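Local atomic coordinates of putative modulator of DNA gyrase (Bacteroides thetaiotaomicron, PDB entry 1VPB), a protein that probably acts as a metallopeptidase of the PmbA/TldD (U62) family. Residues K19-Q23 / A173-I177; L71-Y77 / T101-D107; D107-A113 / T334-K339; P262-L267 / S277-N281; T329-D333 / P344-S349. All coordinates share one frame; numbering follows the deposited sequence.

Contact 1 of 5, residues K19-Q23 / A173-I177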
# COMPACT_ATOMS: atom_id res chain seq x y z
N LYS A 19 -14.45 -22.90 -16.01
CA LYS A 19 -13.74 -24.07 -15.51
C LYS A 19 -12.96 -24.77 -16.62
O LYS A 19 -11.85 -25.20 -16.43
CB LYS A 19 -14.67 -25.05 -14.79
CG LYS A 19 -15.26 -24.43 -13.52
CD LYS A 19 -16.23 -25.40 -12.85
CE LYS A 19 -16.84 -24.75 -11.63
NZ LYS A 19 -17.75 -25.71 -10.91
N LYS A 20 -13.57 -24.88 -17.80
CA LYS A 20 -12.87 -25.49 -18.92
C LYS A 20 -11.62 -24.68 -19.28
O LYS A 20 -10.61 -25.28 -19.64
CB LYS A 20 -13.80 -25.60 -20.12
CG LYS A 20 -14.70 -26.81 -20.00
N LEU A 21 -11.68 -23.36 -19.11
CA LEU A 21 -10.51 -22.53 -19.45
C LEU A 21 -9.39 -22.81 -18.45
O LEU A 21 -8.22 -22.99 -18.83
CB LEU A 21 -10.86 -21.06 -19.45
CG LEU A 21 -9.66 -20.08 -19.54
CD1 LEU A 21 -9.02 -20.27 -20.88
CD2 LEU A 21 -10.10 -18.67 -19.32
N ALA A 22 -9.75 -22.93 -17.17
CA ALA A 22 -8.74 -23.27 -16.15
C ALA A 22 -8.15 -24.64 -16.37
O ALA A 22 -6.94 -24.84 -16.22
CB ALA A 22 -9.30 -23.16 -14.78
N GLN A 23 -8.98 -25.60 -16.78
CA GLN A 23 -8.55 -26.95 -17.00
C GLN A 23 -7.63 -27.00 -18.23
O GLN A 23 -6.65 -27.73 -18.23
CB GLN A 23 -9.78 -27.87 -17.18
CG GLN A 23 -10.54 -28.16 -15.87
CD GLN A 23 -12.01 -28.60 -16.14
OE1 GLN A 23 -12.35 -29.03 -17.27
NE2 GLN A 23 -12.86 -28.45 -15.12
N ALA A 173 -13.57 -18.12 -6.64
CA ALA A 173 -12.25 -18.76 -6.93
C ALA A 173 -12.47 -20.18 -7.29
O ALA A 173 -13.25 -20.87 -6.63
CB ALA A 173 -11.36 -18.68 -5.75
N TYR A 174 -11.77 -20.62 -8.35
CA TYR A 174 -11.73 -22.01 -8.76
C TYR A 174 -10.28 -22.42 -8.81
O TYR A 174 -9.51 -21.76 -9.53
CB TYR A 174 -12.36 -22.15 -10.12
CG TYR A 174 -12.38 -23.53 -10.70
CD1 TYR A 174 -13.16 -24.55 -10.15
CD2 TYR A 174 -11.68 -23.83 -11.85
CE1 TYR A 174 -13.19 -25.83 -10.70
CE2 TYR A 174 -11.73 -25.09 -12.44
CZ TYR A 174 -12.52 -26.11 -11.87
OH TYR A 174 -12.55 -27.39 -12.45
N ARG A 175 -9.97 -23.53 -8.15
CA ARG A 175 -8.58 -23.92 -7.92
C ARG A 175 -8.40 -25.32 -8.48
O ARG A 175 -9.29 -26.18 -8.34
CB ARG A 175 -8.32 -23.86 -6.42
CG ARG A 175 -7.04 -24.48 -5.95
CD ARG A 175 -6.25 -23.68 -4.88
NE ARG A 175 -5.38 -22.71 -5.52
CZ ARG A 175 -4.46 -23.02 -6.42
NH1 ARG A 175 -4.21 -24.28 -6.72
NH2 ARG A 175 -3.73 -22.07 -6.98
N LEU A 176 -7.24 -25.55 -9.13
CA LEU A 176 -6.84 -26.84 -9.61
C LEU A 176 -5.38 -27.07 -9.24
O LEU A 176 -4.58 -26.13 -9.33
CB LEU A 176 -6.94 -26.88 -11.14
CG LEU A 176 -8.30 -26.77 -11.79
CD1 LEU A 176 -8.16 -26.67 -13.34
CD2 LEU A 176 -9.18 -27.90 -11.38
N ILE A 177 -5.05 -28.27 -8.81
CA ILE A 177 -3.67 -28.68 -8.53
C ILE A 177 -3.44 -29.98 -9.24
O ILE A 177 -4.28 -30.86 -9.19
CB ILE A 177 -3.37 -28.74 -7.05
CG1 ILE A 177 -3.78 -27.44 -6.35
CG2 ILE A 177 -1.92 -29.07 -6.79
CD1 ILE A 177 -3.56 -27.51 -4.83
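Tyr174 carries CG opposite its backbone N (chi1 179°), which swings the ring out from strand 173-177 toward helix 19-23. Lys19 keeps CG beside its own N, and its extended chain then runs across that ring at about a right angle. Lys19 CG sits nearly over the ring centre, 3.6 Å from the Tyr174 centroid, in a CH-pi contact. Lys19 CB lies nearest Tyr174 CE2 and CZ, and Lys19 CD nearest CE1, both past the rim toward the hydroxyl end. Ala22 comes in at the ring edge, with CB 3.8 Å from Tyr174 CD2. The phenol oxygen is gripped too. Gln23 NE2 donates to Tyr174 OH at 2.9 Å, with an N-H...O angle of 160°, and the oxygen lies in the plane of the amide. Tyr174 OH also bonds Glu182, and Lys19 NZ reaches past the ring to a salt bridge with Glu184. Nearby, Leu176 CD1 rests 4.0 Å from Ala22 CB and 3.8 Å from Gln23 CG. A leucine in place of Tyr174 is likely to leave Gln23 NE2 without this acceptor and the Lys19 chain without a flat surface to lie on. The segment axes approach to 9.4 Å and run 29° apart. Helix 16-31 is thereby packed on strand 159-177 of the six-stranded antiparallel sheet, between strands 36-52 and 181-198; the latter supplies both glutamates.

Contact 2 of 5, residues L71-Y77 / T101-D107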
# COMPACT_ATOMS: atom_id res chain seq x y z
N LEU A 71 4.12 -22.61 -11.33
CA LEU A 71 4.78 -23.49 -12.29
C LEU A 71 5.98 -24.22 -11.67
O LEU A 71 6.87 -23.63 -11.10
CB LEU A 71 5.27 -22.66 -13.49
CG LEU A 71 4.27 -21.69 -14.16
CD1 LEU A 71 5.02 -20.90 -15.19
CD2 LEU A 71 3.16 -22.45 -14.78
N TYR A 72 5.94 -25.58 -11.68
CA TYR A 72 7.00 -26.44 -11.15
C TYR A 72 7.73 -27.05 -12.36
O TYR A 72 7.15 -27.87 -13.10
CB TYR A 72 6.40 -27.55 -10.28
CG TYR A 72 5.73 -27.04 -9.02
CD1 TYR A 72 4.50 -26.44 -9.10
CD2 TYR A 72 6.35 -27.17 -7.78
CE1 TYR A 72 3.86 -25.95 -7.92
CE2 TYR A 72 5.76 -26.70 -6.63
CZ TYR A 72 4.50 -26.08 -6.71
OH TYR A 72 3.92 -25.62 -5.52
N VAL A 73 8.89 -26.53 -12.63
CA VAL A 73 9.59 -26.74 -13.91
C VAL A 73 11.01 -27.16 -13.59
O VAL A 73 11.92 -26.37 -13.20
CB VAL A 73 9.64 -25.46 -14.79
CG1 VAL A 73 10.37 -25.78 -16.12
CG2 VAL A 73 8.27 -24.86 -15.01
N ASP A 74 11.26 -28.44 -13.76
CA ASP A 74 12.63 -28.88 -13.55
C ASP A 74 13.26 -28.55 -12.24
O ASP A 74 14.44 -28.24 -12.13
CB ASP A 74 13.52 -28.47 -14.75
CG ASP A 74 13.05 -29.01 -16.08
OD1 ASP A 74 12.02 -29.79 -16.20
OD2 ASP A 74 13.62 -28.61 -17.13
N GLY A 75 12.45 -28.61 -11.18
CA GLY A 75 12.93 -28.32 -9.87
C GLY A 75 12.80 -26.86 -9.45
O GLY A 75 12.97 -26.53 -8.29
N ARG A 76 12.54 -26.00 -10.42
CA ARG A 76 12.35 -24.58 -10.21
C ARG A 76 10.86 -24.31 -9.92
O ARG A 76 9.97 -25.07 -10.31
CB ARG A 76 12.81 -23.77 -11.40
CG ARG A 76 14.29 -23.74 -11.57
CD ARG A 76 14.90 -25.02 -12.15
NE ARG A 76 16.24 -24.80 -12.61
CZ ARG A 76 17.01 -25.68 -13.29
NH1 ARG A 76 16.52 -26.87 -13.58
NH2 ARG A 76 18.19 -25.32 -13.77
N TYR A 77 10.59 -23.11 -9.41
CA TYR A 77 9.22 -22.71 -9.04
C TYR A 77 9.02 -21.24 -9.38
O TYR A 77 9.82 -20.39 -8.97
CB TYR A 77 9.08 -22.91 -7.54
CG TYR A 77 7.77 -22.38 -6.96
CD1 TYR A 77 6.63 -23.12 -7.03
CD2 TYR A 77 7.73 -21.12 -6.38
CE1 TYR A 77 5.42 -22.63 -6.50
CE2 TYR A 77 6.53 -20.62 -5.84
CZ TYR A 77 5.41 -21.37 -5.93
OH TYR A 77 4.19 -20.89 -5.38
N THR A 101 10.99 -19.62 -15.78
CA THR A 101 11.09 -20.28 -14.47
C THR A 101 12.27 -21.22 -14.47
O THR A 101 13.01 -21.31 -13.49
CB THR A 101 9.81 -21.06 -14.16
OG1 THR A 101 8.70 -20.16 -13.94
CG2 THR A 101 9.88 -21.96 -12.95
N ARG A 102 12.48 -21.90 -15.59
CA ARG A 102 13.59 -22.85 -15.65
C ARG A 102 14.97 -22.23 -15.45
O ARG A 102 15.98 -22.90 -15.16
CB ARG A 102 13.53 -23.61 -16.98
CG ARG A 102 14.38 -24.86 -17.01
CD ARG A 102 14.37 -25.65 -18.32
NE ARG A 102 13.08 -26.28 -18.61
CZ ARG A 102 12.17 -25.83 -19.48
NH1 ARG A 102 12.32 -24.71 -20.14
NH2 ARG A 102 11.08 -26.50 -19.63
N TYR A 103 15.09 -20.93 -15.73
CA TYR A 103 16.35 -20.23 -15.52
C TYR A 103 16.71 -19.94 -14.05
O TYR A 103 17.91 -19.61 -13.72
CB TYR A 103 16.39 -18.93 -16.30
CG TYR A 103 16.23 -19.12 -17.80
CD1 TYR A 103 17.13 -19.89 -18.54
CD2 TYR A 103 15.26 -18.47 -18.45
CE1 TYR A 103 16.97 -20.02 -19.94
CE2 TYR A 103 15.09 -18.58 -19.82
CZ TYR A 103 15.93 -19.36 -20.55
OH TYR A 103 15.72 -19.40 -21.94
N LEU A 104 15.73 -20.08 -13.19
CA LEU A 104 15.95 -19.93 -11.74
C LEU A 104 16.87 -21.04 -11.22
O LEU A 104 17.03 -22.08 -11.88
CB LEU A 104 14.64 -20.01 -10.99
CG LEU A 104 13.62 -18.93 -11.28
CD1 LEU A 104 12.33 -19.19 -10.57
CD2 LEU A 104 14.13 -17.55 -11.03
N ALA A 105 17.42 -20.86 -10.03
CA ALA A 105 18.02 -21.99 -9.32
C ALA A 105 16.96 -22.88 -8.84
O ALA A 105 15.91 -22.44 -8.40
CB ALA A 105 18.86 -21.50 -8.15
N LYS A 106 17.19 -24.18 -8.91
CA LYS A 106 16.18 -25.08 -8.42
C LYS A 106 15.98 -24.97 -6.90
O LYS A 106 16.89 -24.60 -6.16
CB LYS A 106 16.48 -26.53 -8.85
CG LYS A 106 17.61 -27.14 -8.22
CD LYS A 106 17.93 -28.54 -8.87
CE LYS A 106 18.93 -29.21 -7.92
NZ LYS A 106 19.38 -30.53 -8.42
N ASP A 107 14.74 -25.22 -6.52
CA ASP A 107 14.38 -25.29 -5.10
C ASP A 107 13.63 -26.57 -4.81
O ASP A 107 12.45 -26.68 -5.12
CB ASP A 107 13.51 -24.12 -4.75
CG ASP A 107 13.31 -23.98 -3.25
OD1 ASP A 107 13.45 -25.00 -2.53
OD2 ASP A 107 13.04 -22.89 -2.77
O HOH W 1 10.52 -29.11 -18.36
O HOH W 2 19.26 -22.64 -13.60
O HOH W 3 13.02 -22.16 -8.19
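Asp74 and Arg102 form the salt bridge of this contact, with Asp74 OD2 2.8 Å from Arg102 NE. The oxygen lies in the guanidinium plane, but the nitrogen meets the carboxylate from above its plane. Water 1 joins Asp74 OD1 to Arg102 NH2, and Asp99 holds Arg102 NH1. Hydrogen bonds to backbone oxygens fix Arg76. Its NE donates to Leu104 O at 2.9 Å and 167°, in the guanidinium plane. Its NH1 turns back to Asp74 O, and water 2 links NH2 to Leu104 O. The bend at chi2 (77°) helps lead the chain to these oxygens. Asp74 and Arg76 belong to a beta hairpin: strands 58-73 and 76-82 are joined by a type I' turn from Val73 to Arg76. Asp107 N donates to Gly75 O in that turn, at 2.8 Å, and water 3 connects Tyr77 N with Ala105 O. Van der Waals packing adds to this. Thr101 CG2 is 3.9 Å from Val73 CG2 and 3.8 Å from Arg76 CB. Separately, Val73 CG1 sits over one face of the Arg102 guanidinium, 3.7 Å from NH2. The second subunit also reaches this loop: Asp57 of that subunit bonds Ala105 N, and its Leu59 and Ile142 pack on Thr101 and Leu104.

Contact 3 of 5, residues D107-A113 / T334-K339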
# COMPACT_ATOMS: atom_id res chain seq x y z
N ASP A 107 14.74 -25.22 -6.52
CA ASP A 107 14.38 -25.29 -5.10
C ASP A 107 13.63 -26.57 -4.81
O ASP A 107 12.45 -26.68 -5.12
CB ASP A 107 13.51 -24.12 -4.75
CG ASP A 107 13.31 -23.98 -3.25
OD1 ASP A 107 13.45 -25.00 -2.53
OD2 ASP A 107 13.04 -22.89 -2.77
N GLU A 108 14.34 -27.55 -4.26
CA GLU A 108 13.78 -28.89 -4.17
C GLU A 108 12.74 -29.02 -3.08
O GLU A 108 12.03 -30.05 -2.98
CB GLU A 108 14.89 -29.89 -3.96
CG GLU A 108 15.74 -30.05 -5.22
CD GLU A 108 16.74 -31.18 -5.12
OE1 GLU A 108 16.32 -32.36 -5.07
OE2 GLU A 108 17.93 -30.88 -5.08
N ALA A 109 12.68 -28.00 -2.27
CA ALA A 109 11.62 -27.97 -1.22
C ALA A 109 10.27 -27.52 -1.76
O ALA A 109 9.25 -27.69 -1.03
CB ALA A 109 12.04 -27.13 -0.07
N ARG A 110 10.21 -26.94 -2.98
CA ARG A 110 8.97 -26.53 -3.61
C ARG A 110 8.37 -27.78 -4.22
O ARG A 110 8.67 -28.20 -5.34
CB ARG A 110 9.17 -25.40 -4.69
CG ARG A 110 9.53 -24.07 -4.13
CD ARG A 110 8.38 -23.36 -3.50
NE ARG A 110 8.78 -22.06 -3.04
CZ ARG A 110 8.06 -21.31 -2.23
NH1 ARG A 110 6.89 -21.72 -1.77
NH2 ARG A 110 8.53 -20.14 -1.86
N VAL A 111 7.47 -28.41 -3.44
CA VAL A 111 6.78 -29.60 -3.84
C VAL A 111 5.28 -29.44 -3.60
O VAL A 111 4.86 -28.56 -2.89
CB VAL A 111 7.29 -30.85 -3.08
CG1 VAL A 111 8.75 -31.11 -3.40
CG2 VAL A 111 7.03 -30.69 -1.60
N LEU A 112 4.50 -30.26 -4.26
CA LEU A 112 3.06 -30.28 -4.01
C LEU A 112 2.84 -31.03 -2.70
O LEU A 112 3.64 -31.87 -2.28
CB LEU A 112 2.31 -30.96 -5.15
CG LEU A 112 2.28 -30.26 -6.54
CD1 LEU A 112 1.31 -30.91 -7.50
CD2 LEU A 112 1.96 -28.87 -6.41
N ALA A 113 1.76 -30.66 -2.05
CA ALA A 113 1.34 -31.40 -0.84
C ALA A 113 0.99 -32.85 -1.17
O ALA A 113 0.61 -33.18 -2.29
CB ALA A 113 0.12 -30.71 -0.23
N THR A 334 3.52 -26.50 3.29
CA THR A 334 4.24 -27.66 2.79
C THR A 334 5.72 -27.31 2.62
O THR A 334 6.61 -28.06 3.03
CB THR A 334 3.62 -28.13 1.48
OG1 THR A 334 2.27 -28.63 1.73
CG2 THR A 334 4.33 -29.35 0.91
N TYR A 335 5.97 -26.17 2.00
CA TYR A 335 7.35 -25.72 1.75
C TYR A 335 8.18 -25.55 3.01
O TYR A 335 9.25 -26.14 3.14
CB TYR A 335 7.28 -24.42 1.00
CG TYR A 335 8.59 -23.83 0.67
CD1 TYR A 335 9.44 -24.45 -0.25
CD2 TYR A 335 8.97 -22.63 1.20
CE1 TYR A 335 10.65 -23.91 -0.58
CE2 TYR A 335 10.18 -22.06 0.87
CZ TYR A 335 11.01 -22.70 -0.02
OH TYR A 335 12.20 -22.06 -0.34
N ASN A 336 7.68 -24.77 3.99
CA ASN A 336 8.41 -24.60 5.21
C ASN A 336 8.52 -25.88 6.05
O ASN A 336 9.53 -26.10 6.74
CB ASN A 336 7.84 -23.42 6.00
CG ASN A 336 8.14 -22.12 5.36
OD1 ASN A 336 9.31 -21.72 5.27
ND2 ASN A 336 7.12 -21.43 4.90
N ALA A 337 7.50 -26.73 6.00
CA ALA A 337 7.59 -28.03 6.64
C ALA A 337 8.78 -28.82 6.07
O ALA A 337 9.61 -29.35 6.82
CB ALA A 337 6.29 -28.82 6.49
N LYS A 338 8.89 -28.86 4.75
CA LYS A 338 10.00 -29.59 4.11
C LYS A 338 11.35 -29.01 4.48
O LYS A 338 12.29 -29.78 4.81
CB LYS A 338 9.81 -29.62 2.59
CG LYS A 338 10.70 -30.64 1.89
CD LYS A 338 10.20 -30.98 0.54
CE LYS A 338 11.20 -31.83 -0.27
NZ LYS A 338 11.43 -33.16 0.42
N LYS A 339 11.46 -27.69 4.52
CA LYS A 339 12.71 -27.05 4.87
C LYS A 339 13.15 -27.30 6.29
O LYS A 339 14.34 -27.45 6.58
CB LYS A 339 12.63 -25.55 4.65
CG LYS A 339 12.43 -25.20 3.22
CD LYS A 339 12.53 -23.75 2.98
CE LYS A 339 13.92 -23.31 2.61
NZ LYS A 339 13.83 -21.86 2.21
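Arg110 and Tyr335 make a flat cation-pi stack. Arg110 CZ stands 3.6 Å from the centroid of the Tyr335 ring, and the two planes are only 4° apart. Arg110 turns sharply after CG (chi2 -75°), which lays its guanidinium over the ring. Lys339 CD lies over the opposite face of the ring, toward its rim. Hydrogen bonds fix the hydroxyl. Tyr335 OH donates to Asp107 OD2 at 2.7 Å, on the syn lone pair. It also accepts from Lys339 NZ at 3.0 Å, and the lysine charge would probably favour that donation. The other carboxylate oxygen, Asp107 OD1, takes Ala109 N in an Asx turn, within the type I turn from Asp107 to Arg110. Apolar contacts fill the rest. Ala109 CB is 3.5 Å from Tyr335 CE1 and 3.8 Å from Lys339 CG. Val111 CG2 meets Thr334 CG2 at 3.9 Å and Lys338 CD at 3.8 Å. Thr334 OG1 bonds Glu312 outside the contact. The loop after helix 87-101 is thus clasped to helix 334-340 of the C-terminal part. The same loop also packs on strand 58-73, through Arg110 and Leu112 on Tyr72, and Arg110 makes a second cation-pi contact with Tyr77.

Contact 4 of 5, residues P262-L267 / S277-N281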
# COMPACT_ATOMS: atom_id res chain seq x y z
N PRO A 262 0.76 -10.01 16.66
CA PRO A 262 2.16 -10.42 16.61
C PRO A 262 2.44 -11.80 17.15
O PRO A 262 3.42 -12.43 16.74
CB PRO A 262 2.88 -9.35 17.39
CG PRO A 262 1.88 -8.63 18.14
CD PRO A 262 0.58 -8.79 17.47
N MET A 263 1.57 -12.30 18.03
CA MET A 263 1.72 -13.67 18.50
C MET A 263 1.40 -14.61 17.35
O MET A 263 2.08 -15.62 17.13
CB MET A 263 0.76 -13.94 19.65
CG MET A 263 1.01 -13.09 20.90
SD MET A 263 2.44 -13.55 21.89
CE MET A 263 1.92 -15.00 22.70
N ILE A 264 0.36 -14.28 16.60
CA ILE A 264 -0.04 -15.15 15.50
C ILE A 264 1.01 -15.11 14.38
O ILE A 264 1.31 -16.14 13.80
CB ILE A 264 -1.39 -14.72 14.98
CG1 ILE A 264 -2.42 -14.80 16.13
CG2 ILE A 264 -1.84 -15.55 13.78
CD1 ILE A 264 -2.53 -16.09 16.78
N SER A 265 1.60 -13.96 14.13
CA SER A 265 2.68 -13.86 13.13
C SER A 265 3.85 -14.76 13.48
O SER A 265 4.45 -15.40 12.61
CB SER A 265 3.15 -12.42 12.99
OG SER A 265 2.13 -11.57 12.50
N ALA A 266 4.15 -14.86 14.77
CA ALA A 266 5.25 -15.66 15.27
C ALA A 266 5.03 -17.15 15.08
O ALA A 266 5.93 -17.96 15.22
CB ALA A 266 5.52 -15.33 16.72
N LEU A 267 3.78 -17.55 14.83
CA LEU A 267 3.49 -18.92 14.59
C LEU A 267 3.64 -19.34 13.13
O LEU A 267 3.41 -20.49 12.78
CB LEU A 267 2.07 -19.20 15.07
CG LEU A 267 1.79 -18.95 16.55
CD1 LEU A 267 0.30 -19.31 16.79
CD2 LEU A 267 2.69 -19.77 17.37
N SER A 277 11.31 -15.61 15.03
CA SER A 277 10.08 -15.80 15.78
C SER A 277 10.37 -16.00 17.22
O SER A 277 11.10 -16.92 17.61
CB SER A 277 9.27 -16.99 15.25
OG SER A 277 8.27 -17.32 16.22
N PHE A 278 9.81 -15.14 18.05
CA PHE A 278 10.00 -15.28 19.50
C PHE A 278 9.23 -16.46 20.11
O PHE A 278 9.34 -16.72 21.33
CB PHE A 278 9.63 -13.99 20.22
CG PHE A 278 8.18 -13.55 20.08
CD1 PHE A 278 7.78 -12.73 19.03
CD2 PHE A 278 7.20 -13.93 21.03
CE1 PHE A 278 6.45 -12.29 18.90
CE2 PHE A 278 5.85 -13.52 20.86
CZ PHE A 278 5.49 -12.70 19.83
N LEU A 279 8.42 -17.13 19.28
CA LEU A 279 7.76 -18.36 19.69
C LEU A 279 8.43 -19.64 19.17
O LEU A 279 7.93 -20.73 19.39
CB LEU A 279 6.29 -18.31 19.27
CG LEU A 279 5.52 -17.17 19.99
CD1 LEU A 279 4.05 -17.26 19.61
CD2 LEU A 279 5.68 -17.28 21.45
N LEU A 280 9.62 -19.51 18.58
CA LEU A 280 10.35 -20.68 18.14
C LEU A 280 10.67 -21.47 19.39
O LEU A 280 10.98 -20.87 20.44
CB LEU A 280 11.65 -20.23 17.47
CG LEU A 280 12.55 -21.32 16.90
CD1 LEU A 280 11.95 -21.94 15.66
CD2 LEU A 280 13.92 -20.66 16.62
N ASN A 281 10.56 -22.79 19.30
CA ASN A 281 10.87 -23.70 20.43
C ASN A 281 9.94 -23.56 21.64
O ASN A 281 10.32 -23.90 22.76
CB ASN A 281 12.33 -23.53 20.91
CG ASN A 281 13.35 -23.87 19.84
OD1 ASN A 281 13.10 -24.70 18.94
ND2 ASN A 281 14.51 -23.22 19.92
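Ser277 opens an ST turn and ties it to Ala266 of segment 262-267, which lies on helix 256-265. Its OG accepts from Leu279 N at 3.1 Å and donates to Ala266 O. With OG opposite the backbone N (chi1 166°), the hydroxyl faces Ala266. With alanine in this position, Ala266 O and Leu279 N would probably lose their shared partner. Ala266 CB is met by all three residues Ser277, Phe278 and Leu279. It lies over one face of the Phe278 ring, off centre, 4.1 Å from the centroid, and it also touches Leu279 CG at 3.8 Å. Met263 approaches the same ring from its edge. The sulfur lies in the ring plane, 3.6 Å from Phe278 CE2, in a Met-aromatic contact, and the two side chains cross at about a right angle. Leu279, two residues on from Ser277, is directed toward segment 262-267. Its CD1 meets Leu267 CD2 at 3.6 Å, the two side chains crossing at a slant. Leu416 and Ile417 of helix 416-421 also pack on Phe278. The bond from Ser277 OG to Ala266 O is 2.6 Å long and meets a lone pair in the carbonyl plane, at a C=O...O angle of 123°.

Contact 5 of 5, residues T329-D333 / P344-S349; sequences TYFID and PTISGS
Thr345 OG1 is gripped twice by the segment 329-333. It donates to Tyr330 O at 2.6 Å and accepts from Ile332 N at 3.0 Å, the second bond nearly straight at 172°. Its chi1 of 57° puts the hydroxyl between the backbone N and the carbonyl carbon, facing segment 329-333. A backbone bond completes the set: Thr345 N donates to Ile332 O at 2.9 Å, in the carbonyl plane. Ile332 thus pairs its N with the threonine side chain and its O with the threonine backbone N. The segments are not strands, and their end-to-end directions differ by 109°. The Phe331 ring packs against the backbone and side chains of residues 346-349. Ser349 N lies over one face of the ring, 3.6 Å from Phe331 CE1, and Ser349 CB is 3.7 Å from Phe331 CZ. Ile346 CG2 comes to the ring edge, 3.5 Å from Phe331 CD1. At the far end Asp333 CB touches Ser347 CB at 3.9 Å. The Asp333 carboxylate is turned to another task: it N-caps helix 334-340, with OD1 bonded to Asn336 N. The segments flank that helix in the chain, one leading into it and one following it. Ile332 and Pro344 both pack on Ala337 of the helix. Phe331 leans on Ile321 of strand 319-323, and Asp296 of strand 294-296 touches both Phe331 and Ser349.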
# COMPACT_ATOMS: atom_id res chain seq x y z
N THR A 329 -0.09 -25.17 18.46
CA THR A 329 -0.05 -25.16 16.99
C THR A 329 0.95 -24.16 16.44
O THR A 329 1.02 -23.03 16.92
CB THR A 329 -1.43 -24.76 16.45
OG1 THR A 329 -2.37 -25.78 16.79
CG2 THR A 329 -1.46 -24.74 14.93
N TYR A 330 1.68 -24.58 15.38
CA TYR A 330 2.29 -23.63 14.46
C TYR A 330 1.53 -23.75 13.13
O TYR A 330 0.89 -24.79 12.85
CB TYR A 330 3.73 -24.01 14.25
CG TYR A 330 4.69 -23.82 15.39
CD1 TYR A 330 4.73 -22.65 16.12
CD2 TYR A 330 5.65 -24.78 15.64
CE1 TYR A 330 5.71 -22.45 17.13
CE2 TYR A 330 6.59 -24.59 16.64
CZ TYR A 330 6.61 -23.43 17.38
OH TYR A 330 7.57 -23.29 18.39
N PHE A 331 1.65 -22.72 12.28
CA PHE A 331 0.98 -22.67 10.99
C PHE A 331 2.06 -22.85 9.92
O PHE A 331 2.66 -21.88 9.51
CB PHE A 331 0.20 -21.38 10.82
CG PHE A 331 -1.00 -21.31 11.70
CD1 PHE A 331 -2.12 -22.07 11.37
CD2 PHE A 331 -1.03 -20.53 12.84
CE1 PHE A 331 -3.22 -22.08 12.21
CE2 PHE A 331 -2.15 -20.56 13.67
CZ PHE A 331 -3.22 -21.33 13.34
N ILE A 332 2.27 -24.10 9.54
CA ILE A 332 3.40 -24.50 8.68
C ILE A 332 2.90 -25.05 7.36
O ILE A 332 2.23 -26.06 7.34
CB ILE A 332 4.24 -25.49 9.38
CG1 ILE A 332 4.68 -24.95 10.74
CG2 ILE A 332 5.53 -25.72 8.57
CD1 ILE A 332 5.48 -25.90 11.51
N ASP A 333 3.21 -24.37 6.27
CA ASP A 333 2.82 -24.89 4.97
C ASP A 333 3.80 -25.97 4.48
O ASP A 333 4.80 -26.32 5.14
CB ASP A 333 2.65 -23.78 3.94
CG ASP A 333 3.96 -23.21 3.46
OD1 ASP A 333 5.03 -23.46 4.08
OD2 ASP A 333 3.94 -22.41 2.52
N PRO A 344 3.81 -30.57 8.23
CA PRO A 344 3.02 -29.41 7.89
C PRO A 344 1.69 -29.48 8.63
O PRO A 344 1.21 -30.57 8.98
CB PRO A 344 2.78 -29.58 6.37
CG PRO A 344 2.90 -31.04 6.13
CD PRO A 344 3.81 -31.58 7.16
N THR A 345 1.07 -28.32 8.81
CA THR A 345 -0.25 -28.18 9.41
C THR A 345 -1.26 -27.55 8.48
O THR A 345 -2.05 -28.24 7.80
CB THR A 345 -0.15 -27.47 10.82
OG1 THR A 345 0.49 -26.17 10.72
CG2 THR A 345 0.69 -28.25 11.74
N ILE A 346 -1.24 -26.23 8.40
CA ILE A 346 -2.00 -25.47 7.46
C ILE A 346 -1.23 -24.16 7.33
O ILE A 346 -0.55 -23.76 8.26
CB ILE A 346 -3.47 -25.25 7.96
CG1 ILE A 346 -4.40 -24.70 6.83
CG2 ILE A 346 -3.52 -24.37 9.17
CD1 ILE A 346 -4.85 -25.71 5.87
N SER A 347 -1.39 -23.49 6.21
CA SER A 347 -0.59 -22.28 5.91
C SER A 347 -0.91 -21.09 6.79
O SER A 347 -0.09 -20.18 7.03
CB SER A 347 -0.76 -21.91 4.46
OG SER A 347 -2.09 -21.56 4.20
N GLY A 348 -2.12 -21.06 7.35
CA GLY A 348 -2.49 -19.96 8.25
C GLY A 348 -3.85 -20.23 8.89
O GLY A 348 -4.59 -21.15 8.47
N SER A 349 -4.14 -19.45 9.92
CA SER A 349 -5.45 -19.53 10.58
C SER A 349 -6.57 -19.03 9.70
O SER A 349 -6.33 -18.38 8.68
CB SER A 349 -5.43 -18.71 11.88
OG SER A 349 -5.13 -17.36 11.64

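In the fold
From the N terminus, contact 1 closes a long loop that brings helix 16-31 onto strand 159-177. Contact 2 lies within that loop and fastens the hairpin of the same sheet to the chain after helix 87-101. Contact 3 starts at Asp107, where contact 2 ends, and crosses contact 1, joining this N-terminal part to helix 334-340. Within the long span of contact 3, contact 4 closes a short loop at helix 256-265. Contact 5 closes another short loop around helix 334-340 and so crosses contact 3. Contacts 4 and 5 touch: Leu267 and Leu279 meet Phe331 and Tyr330. Their centres are about 12 Å apart.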